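PDB 1W55: Ispd/ispf bifunctional enzyme from Campylobacter jejuni, which catalyses two steps of isoprenoid precursor synthesis, coupling CTP with methylerythritol phosphate and, in a second domain, cyclising the phosphorylated product with release of CMP. Local coordinates for residues A98-R109 with V183-L192. Residues are numbered along the deposited sequence; the frame is centred on the assembly and turned at random.
Sequences ARVLVSKNLFDR and VEGEENARKL. With C (cytidine-5'-monophosphate), chain D; EDO (1,2-ethanediol), chain F.
Glu-186 grips the start of helix 104-111 through both carboxylate oxygens: OE2 accepts Ser-103 N at 2.8 Å on its syn lone pair, and OE1 takes the Ser-103 hydroxyl, OG to OE1 2.7 Å. The Ser-103 chi1 of 84° sets OG between the backbone N and the carbonyl carbon, from where it accepts Leu-106 N at 3.0 Å, the N-cap bond, while donating to Glu-186.

Two arginines clasp backbone carbonyls. Arg-99 NH1 donates to Ala-189 O at 2.8 Å, with the oxygen in the guanidinium plane, while Lys-191 CB sits 3.7 Å above the centre of one face. Arg-109 NH2 donates a hydrogen bond to Glu-184 O (2.9 Å) from above that carbonyl's plane. A backbone hydrogen bond joins Leu-192 N to Ala-98 O.

Apolar contacts lie between: Leu-106 spreads CD1 against Val-183 CG1 and CD2 against Ala-189 CB, both at 3.9 Å.

Lys-191 NZ bonds OP3 of the cytidine monophosphate at 2.8 Å. Arg-99 NE pairs with Asp-96 and NH2 with Asp-128 of the second subunit. Shared among these partners and Ala-189 O, Arg-99 ties segment 183-192 to the subunit interface beside the nucleotide, consistent with the predicted role of Lys-191 in positioning methylerythritol phosphate.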
loop_
_atom_site.group_PDB
_atom_site.type_symbol
_atom_site.label_atom_id
_atom_site.label_comp_id
_atom_site.label_asym_id
_atom_site.label_seq_id
_atom_site.Cartn_x
_atom_site.Cartn_y
_atom_site.Cartn_z
ATOM N N ALA A 98 10.285 8.517 26.595
ATOM C CA ALA A 98 9.270 7.518 26.288
ATOM C C ALA A 98 8.082 8.097 25.518
ATOM O O ALA A 98 7.234 7.347 25.043
ATOM C CB ALA A 98 8.812 6.795 27.555
ATOM N N ARG A 99 8.040 9.423 25.387
ATOM C CA ARG A 99 7.116 10.100 24.468
ATOM C C ARG A 99 7.832 10.326 23.133
ATOM O O ARG A 99 8.445 11.377 22.894
ATOM C CB ARG A 99 6.630 11.427 25.060
ATOM C CG ARG A 99 5.795 11.242 26.303
ATOM C CD ARG A 99 5.352 12.545 26.935
ATOM N NE ARG A 99 4.810 12.380 28.280
ATOM C CZ ARG A 99 3.563 11.996 28.558
ATOM N NH1 ARG A 99 2.698 11.741 27.584
ATOM N NH2 ARG A 99 3.171 11.886 29.822
ATOM N N VAL A 100 7.752 9.322 22.270
ATOM C CA VAL A 100 8.682 9.208 21.150
ATOM C C VAL A 100 8.301 10.015 19.916
ATOM O O VAL A 100 9.168 10.624 19.299
ATOM C CB VAL A 100 8.933 7.726 20.768
ATOM C CG1 VAL A 100 10.066 7.627 19.789
ATOM C CG2 VAL A 100 9.273 6.927 21.994
ATOM N N LEU A 101 7.017 10.035 19.581
ATOM C CA LEU A 101 6.556 10.585 18.307
ATOM C C LEU A 101 5.952 11.992 18.387
ATOM O O LEU A 101 5.068 12.337 17.591
ATOM C CB LEU A 101 5.532 9.642 17.672
ATOM C CG LEU A 101 5.969 8.226 17.262
ATOM C CD1 LEU A 101 4.769 7.451 16.715
ATOM C CD2 LEU A 101 7.107 8.248 16.252
ATOM N N VAL A 102 6.429 12.796 19.332
ATOM C CA VAL A 102 5.973 14.177 19.481
ATOM C C VAL A 102 6.115 14.909 18.150
ATOM O O VAL A 102 7.195 14.918 17.556
ATOM C CB VAL A 102 6.770 14.930 20.579
ATOM C CG1 VAL A 102 6.404 16.400 20.575
ATOM C CG2 VAL A 102 6.507 14.318 21.963
ATOM N N SER A 103 5.016 15.505 17.688
ATOM C CA SER A 103 4.960 16.173 16.383
ATOM C C SER A 103 5.496 17.601 16.414
ATOM O O SER A 103 5.480 18.264 17.458
ATOM C CB SER A 103 3.519 16.192 15.866
ATOM O OG SER A 103 2.816 17.297 16.414
ATOM N N LYS A 104 5.951 18.070 15.256
ATOM C CA LYS A 104 6.395 19.455 15.073
ATOM C C LYS A 104 5.259 20.438 15.360
ATOM O O LYS A 104 5.474 21.560 15.848
ATOM C CB LYS A 104 6.910 19.643 13.640
ATOM C CG LYS A 104 7.285 21.069 13.260
ATOM C CD LYS A 104 8.376 21.634 14.146
ATOM C CE LYS A 104 8.807 22.998 13.649
ATOM N NZ LYS A 104 10.289 23.085 13.668
ATOM N N ASN A 105 4.054 19.986 15.049
ATOM C CA ASN A 105 2.829 20.726 15.280
ATOM C C ASN A 105 2.640 21.081 16.755
ATOM O O ASN A 105 2.446 22.251 17.093
ATOM C CB ASN A 105 1.663 19.878 14.786
ATOM C CG ASN A 105 0.400 20.665 14.620
ATOM O OD1 ASN A 105 -0.355 20.850 15.574
ATOM N ND2 ASN A 105 0.138 21.113 13.392
ATOM N N LEU A 106 2.696 20.070 17.626
ATOM C CA LEU A 106 2.564 20.297 19.065
ATOM C C LEU A 106 3.666 21.217 19.558
ATOM O O LEU A 106 3.410 22.101 20.367
ATOM C CB LEU A 106 2.571 18.982 19.858
ATOM C CG LEU A 106 2.601 19.070 21.389
ATOM C CD1 LEU A 106 1.363 19.798 21.927
ATOM C CD2 LEU A 106 2.710 17.674 22.005
ATOM N N PHE A 107 4.879 21.014 19.056
ATOM C CA PHE A 107 6.012 21.862 19.419
ATOM C C PHE A 107 5.701 23.337 19.155
ATOM O O PHE A 107 5.925 24.181 20.021
ATOM C CB PHE A 107 7.285 21.431 18.681
ATOM C CG PHE A 107 8.466 22.341 18.915
ATOM C CD1 PHE A 107 9.390 22.063 19.916
ATOM C CD2 PHE A 107 8.661 23.473 18.122
ATOM C CE1 PHE A 107 10.475 22.898 20.131
ATOM C CE2 PHE A 107 9.742 24.315 18.330
ATOM C CZ PHE A 107 10.651 24.028 19.340
ATOM N N ASP A 108 5.172 23.627 17.962
ATOM C CA ASP A 108 4.863 24.996 17.534
ATOM C C ASP A 108 3.802 25.615 18.423
ATOM O O ASP A 108 3.906 26.777 18.816
ATOM C CB ASP A 108 4.387 25.015 16.073
ATOM C CG ASP A 108 5.505 24.712 15.079
ATOM O OD1 ASP A 108 6.692 25.007 15.376
ATOM O OD2 ASP A 108 5.287 24.178 13.967
ATOM N N ARG A 109 2.791 24.819 18.748
ATOM C CA ARG A 109 1.721 25.236 19.639
ATOM C C ARG A 109 2.224 25.642 21.033
ATOM O O ARG A 109 1.672 26.549 21.655
ATOM C CB ARG A 109 0.719 24.110 19.773
ATOM C CG ARG A 109 -0.325 24.089 18.697
ATOM C CD ARG A 109 -1.640 23.532 19.202
ATOM N NE ARG A 109 -1.503 22.182 19.758
ATOM C CZ ARG A 109 -1.450 21.085 19.014
ATOM N NH1 ARG A 109 -1.509 21.182 17.693
ATOM N NH2 ARG A 109 -1.340 19.890 19.580
ATOM N N VAL A 183 -2.064 23.687 26.611
ATOM C CA VAL A 183 -2.189 23.630 25.162
ATOM C C VAL A 183 -2.765 22.251 24.854
ATOM O O VAL A 183 -2.489 21.303 25.587
ATOM C CB VAL A 183 -0.784 23.865 24.522
ATOM C CG1 VAL A 183 -0.443 22.842 23.452
ATOM C CG2 VAL A 183 -0.659 25.280 24.008
ATOM N N GLU A 184 -3.584 22.124 23.814
ATOM C CA GLU A 184 -4.150 20.808 23.475
ATOM C C GLU A 184 -3.032 19.804 23.145
ATOM O O GLU A 184 -2.095 20.130 22.413
ATOM C CB GLU A 184 -5.175 20.922 22.331
ATOM C CG GLU A 184 -5.568 19.604 21.655
ATOM C CD GLU A 184 -6.635 18.801 22.402
ATOM O OE1 GLU A 184 -7.043 19.172 23.525
ATOM O OE2 GLU A 184 -7.083 17.775 21.850
ATOM N N GLY A 185 -3.125 18.602 23.714
ATOM C CA GLY A 185 -2.135 17.560 23.480
ATOM C C GLY A 185 -2.402 16.737 22.228
ATOM O O GLY A 185 -3.166 17.153 21.356
ATOM N N GLU A 186 -1.789 15.560 22.139
ATOM C CA GLU A 186 -1.933 14.701 20.960
ATOM C C GLU A 186 -1.617 13.253 21.295
ATOM O O GLU A 186 -0.742 12.972 22.130
ATOM C CB GLU A 186 -1.027 15.178 19.808
ATOM C CG GLU A 186 0.465 15.183 20.145
ATOM C CD GLU A 186 1.377 15.516 18.970
ATOM O OE1 GLU A 186 0.901 16.030 17.926
ATOM O OE2 GLU A 186 2.590 15.261 19.099
ATOM N N GLU A 187 -2.324 12.340 20.635
ATOM C CA GLU A 187 -2.074 10.906 20.770
ATOM C C GLU A 187 -0.622 10.514 20.450
ATOM O O GLU A 187 -0.101 9.567 21.023
ATOM C CB GLU A 187 -3.053 10.107 19.899
ATOM C CG GLU A 187 -4.356 9.667 20.576
ATOM C CD GLU A 187 -4.609 10.294 21.948
ATOM O OE1 GLU A 187 -5.010 11.477 22.008
ATOM O OE2 GLU A 187 -4.431 9.596 22.973
ATOM N N ASN A 188 0.028 11.253 19.558
ATOM C CA ASN A 188 1.436 11.021 19.231
ATOM C C ASN A 188 2.414 11.353 20.376
ATOM O O ASN A 188 3.599 11.013 20.306
ATOM C CB ASN A 188 1.826 11.828 17.987
ATOM C CG ASN A 188 1.868 10.982 16.706
ATOM O OD1 ASN A 188 1.268 9.901 16.628
ATOM N ND2 ASN A 188 2.579 11.484 15.692
ATOM N N ALA A 189 1.932 12.047 21.407
ATOM C CA ALA A 189 2.781 12.402 22.535
ATOM C C ALA A 189 2.575 11.465 23.727
ATOM O O ALA A 189 3.115 11.707 24.792
ATOM C CB ALA A 189 2.588 13.860 22.924
ATOM N N ARG A 190 1.798 10.398 23.534
ATOM C CA ARG A 190 1.610 9.366 24.550
ATOM C C ARG A 190 2.950 8.831 25.040
ATOM O O ARG A 190 3.910 8.752 24.274
ATOM C CB ARG A 190 0.770 8.191 24.018
ATOM C CG ARG A 190 0.988 6.861 24.813
ATOM C CD ARG A 190 0.308 5.599 24.255
ATOM N NE ARG A 190 -1.128 5.780 24.046
ATOM C CZ ARG A 190 -2.061 5.629 24.986
ATOM N NH1 ARG A 190 -1.724 5.289 26.226
ATOM N NH2 ARG A 190 -3.340 5.825 24.677
ATOM N N LYS A 191 2.991 8.445 26.315
ATOM C CA LYS A 191 4.194 7.901 26.928
ATOM C C LYS A 191 4.180 6.375 26.899
ATOM O O LYS A 191 3.260 5.741 27.422
ATOM C CB LYS A 191 4.313 8.414 28.361
ATOM C CG LYS A 191 5.571 7.989 29.109
ATOM C CD LYS A 191 5.755 8.805 30.388
ATOM C CE LYS A 191 4.773 8.382 31.468
ATOM N NZ LYS A 191 4.642 9.406 32.553
ATOM N N LEU A 192 5.193 5.788 26.272
ATOM C CA LEU A 192 5.353 4.341 26.320
ATOM C C LEU A 192 5.654 3.911 27.765
ATOM O O LEU A 192 6.694 4.256 28.340
ATOM C CB LEU A 192 6.426 3.874 25.333
ATOM C CG LEU A 192 6.924 2.428 25.377
ATOM C CD1 LEU A 192 5.811 1.435 25.091
ATOM C CD2 LEU A 192 8.071 2.230 24.389
HETATM O OP3 C D . 6.723 8.023 33.805
HETATM P P C D . 7.862 8.181 34.783
HETATM O OP1 C D . 8.366 6.861 35.310
HETATM O OP2 C D . 7.660 9.266 35.816
HETATM O "O5'" C D . 9.107 8.655 33.876
HETATM C "C5'" C D . 9.074 9.854 33.117
HETATM C "C4'" C D . 10.434 10.098 32.463
HETATM O "O4'" C D . 11.426 10.454 33.435
HETATM C "C3'" C D . 10.960 8.878 31.732
HETATM O "O3'" C D . 11.416 9.319 30.467
HETATM C "C2'" C D . 12.120 8.381 32.567
HETATM O "O2'" C D . 13.151 7.785 31.788
HETATM C "C1'" C D . 12.592 9.650 33.259
HETATM N N1 C D . 13.183 9.344 34.560
HETATM C C2 C D . 14.464 9.845 34.848
HETATM O O2 C D . 15.078 10.545 33.998
HETATM N N3 C D . 15.012 9.562 36.047
HETATM C C4 C D . 14.358 8.795 36.961
HETATM N N4 C D . 14.940 8.518 38.158
HETATM C C5 C D . 13.091 8.290 36.687
HETATM C C6 C D . 12.516 8.586 35.457
HETATM C C1 EDO F . 4.891 13.559 32.892
HETATM O O1 EDO F . 4.996 12.264 32.321
HETATM C C2 EDO F . 3.625 14.230 32.404
HETATM O O2 EDO F . 2.541 13.348 32.584
HETATM O O HOH W 1 -0.742 17.885 17.457
#